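Local coordinates for protein acetyl-CoA C-acetyltransferase (Syntrophomonas wolfei subsp. wolfei, PDB 7N7Z) that probably catalyses the reversible, thiolase-type condensation of two acetyl-CoA molecules into acetoacetyl-CoA and free CoA, at residues G329-L334 and I340-S345. Residues are numbered along the deposited sequence; the frame is centred on the assembly and turned at random.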
loop_
_atom_site.group_PDB
_atom_site.type_symbol
_atom_site.label_atom_id
_atom_site.label_comp_id
_atom_site.label_asym_id
_atom_site.label_seq_id
_atom_site.Cartn_x
_atom_site.Cartn_y
_atom_site.Cartn_z
ATOM N N GLY B 329 8.481 -34.034 -20.633
ATOM C CA GLY B 329 8.233 -34.951 -19.534
ATOM C C GLY B 329 6.937 -35.717 -19.713
ATOM O O GLY B 329 6.854 -36.903 -19.383
ATOM N N VAL B 330 5.908 -35.052 -20.243
ATOM C CA VAL B 330 4.645 -35.732 -20.511
ATOM C C VAL B 330 4.839 -36.803 -21.576
ATOM O O VAL B 330 4.331 -37.925 -21.452
ATOM C CB VAL B 330 3.566 -34.712 -20.923
ATOM C CG1 VAL B 330 2.368 -35.420 -21.539
ATOM C CG2 VAL B 330 3.140 -33.879 -19.723
ATOM N N VAL B 331 5.575 -36.475 -22.643
ATOM C CA VAL B 331 5.876 -37.466 -23.673
ATOM C C VAL B 331 6.547 -38.683 -23.054
ATOM O O VAL B 331 6.219 -39.830 -23.383
ATOM C CB VAL B 331 6.755 -36.845 -24.777
ATOM C CG1 VAL B 331 7.184 -37.912 -25.779
ATOM C CG2 VAL B 331 6.019 -35.721 -25.481
ATOM N N ARG B 332 7.499 -38.455 -22.148
ATOM C CA ARG B 332 8.224 -39.564 -21.539
ATOM C C ARG B 332 7.312 -40.389 -20.640
ATOM O O ARG B 332 7.260 -41.620 -20.754
ATOM C CB ARG B 332 9.424 -39.035 -20.754
ATOM C CG ARG B 332 10.436 -40.107 -20.379
ATOM C CD ARG B 332 11.346 -40.454 -21.547
ATOM N NE ARG B 332 12.221 -39.345 -21.904
ATOM C CZ ARG B 332 13.316 -39.008 -21.235
ATOM N NH1 ARG B 332 13.705 -39.677 -20.162
ATOM N NH2 ARG B 332 14.038 -37.972 -21.654
ATOM N N MET B 333 6.583 -39.732 -19.735
ATOM C CA MET B 333 5.703 -40.471 -18.836
ATOM C C MET B 333 4.632 -41.224 -19.615
ATOM O O MET B 333 4.266 -42.349 -19.253
ATOM C CB MET B 333 5.057 -39.527 -17.822
ATOM C CG MET B 333 4.118 -40.240 -16.857
ATOM S SD MET B 333 3.541 -39.212 -15.494
ATOM C CE MET B 333 2.711 -40.440 -14.487
ATOM N N LEU B 334 4.115 -40.621 -20.688
ATOM C CA LEU B 334 3.108 -41.305 -21.493
ATOM C C LEU B 334 3.685 -42.533 -22.185
ATOM O O LEU B 334 2.952 -43.489 -22.457
ATOM C CB LEU B 334 2.518 -40.348 -22.530
ATOM C CG LEU B 334 1.220 -39.615 -22.177
ATOM C CD1 LEU B 334 0.709 -38.856 -23.397
ATOM C CD2 LEU B 334 0.143 -40.557 -21.652
ATOM N N ILE B 340 1.426 -44.863 -24.557
ATOM C CA ILE B 340 1.115 -43.804 -25.509
ATOM C C ILE B 340 2.410 -43.235 -26.071
ATOM O O ILE B 340 3.319 -42.871 -25.314
ATOM C CB ILE B 340 0.281 -42.691 -24.848
ATOM C CG1 ILE B 340 -1.009 -43.233 -24.212
ATOM C CG2 ILE B 340 -0.052 -41.601 -25.863
ATOM C CD1 ILE B 340 -1.592 -44.495 -24.840
ATOM N N GLU B 341 2.488 -43.152 -27.398
ATOM C CA GLU B 341 3.515 -42.380 -28.094
ATOM C C GLU B 341 2.840 -41.097 -28.567
ATOM O O GLU B 341 2.093 -41.106 -29.550
ATOM C CB GLU B 341 4.105 -43.163 -29.263
ATOM C CG GLU B 341 5.054 -44.300 -28.886
ATOM C CD GLU B 341 6.215 -43.855 -28.011
ATOM O OE1 GLU B 341 5.977 -43.446 -26.856
ATOM O OE2 GLU B 341 7.370 -43.920 -28.481
ATOM N N LEU B 342 3.088 -39.998 -27.856
ATOM C CA LEU B 342 2.415 -38.739 -28.157
ATOM C C LEU B 342 2.521 -38.416 -29.640
ATOM O O LEU B 342 3.623 -38.304 -30.186
ATOM C CB LEU B 342 3.012 -37.603 -27.323
ATOM C CG LEU B 342 2.248 -36.275 -27.400
ATOM C CD1 LEU B 342 0.807 -36.455 -26.946
ATOM C CD2 LEU B 342 2.927 -35.189 -26.578
ATOM N N ASP B 343 1.366 -38.273 -30.288
ATOM C CA ASP B 343 1.294 -38.070 -31.735
ATOM C C ASP B 343 1.408 -36.578 -32.016
ATOM O O ASP B 343 0.416 -35.849 -32.038
ATOM C CB ASP B 343 0.001 -38.654 -32.290
ATOM C CG ASP B 343 -0.005 -38.723 -33.804
ATOM O OD1 ASP B 343 0.882 -38.109 -34.433
ATOM O OD2 ASP B 343 -0.898 -39.391 -34.365
ATOM N N PHE B 344 2.642 -36.119 -32.235
ATOM C CA PHE B 344 2.870 -34.711 -32.537
ATOM C C PHE B 344 2.253 -34.299 -33.867
ATOM O O PHE B 344 2.027 -33.104 -34.085
ATOM C CB PHE B 344 4.369 -34.411 -32.547
ATOM C CG PHE B 344 4.961 -34.244 -31.178
ATOM C CD1 PHE B 344 4.731 -33.092 -30.445
ATOM C CD2 PHE B 344 5.747 -35.240 -30.623
ATOM C CE1 PHE B 344 5.275 -32.935 -29.185
ATOM C CE2 PHE B 344 6.295 -35.089 -29.363
ATOM C CZ PHE B 344 6.058 -33.935 -28.643
ATOM N N SER B 345 1.978 -35.254 -34.757
ATOM C CA SER B 345 1.329 -34.947 -36.026
ATOM C C SER B 345 -0.158 -34.660 -35.869
ATOM O O SER B 345 -0.783 -34.194 -36.828
ATOM C CB SER B 345 1.522 -36.106 -37.009
ATOM O OG SER B 345 0.522 -37.097 -36.837
HETATM O O HOH W 1 4.723 -40.303 -25.578
#
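A water gripped by three backbone groups links Val331 to Ile340 and Leu342: it donates to Val331 O at 2.7 Å and to Ile340 O, and accepts from Leu342 N at 2.8 Å. This bridge lies in the C-terminal half of the thiolase fold, where the chain leaves helix 324-336 and doubles back along it as the irregular segment 340-345. At the turn, the Ile340 N to Leu334 O bond is less certain, because the position of that oxygen is in some doubt.

Apolar side chains make the rest of the contact. Leu334 crosses Ile340 obliquely, its CD1 3.8 Å from Ile340 CG2 while Leu334 CD2 lies against Ile340 CB and CG1. Pro301 of helix 296-307 also touches Leu334, and Tyr311 packs on Ile340 and Leu342. Replacing Leu334 by an alanine would probably open a gap between the helix and Ile340 and leave Leu342 CD1 without Leu334 CD1, 4.3 Å away.

Farther back along the helix, Val331 and Leu342 meet at about a right angle. With chi1 at 174°, Val331 CG2 lies anti to the carbonyl carbon, which directs this methyl at the loop. CG2 presses tightly on Leu342 CD2, at 3.3 Å, and the same methyl approaches the Phe344 ring obliquely, 3.6 Å from CZ.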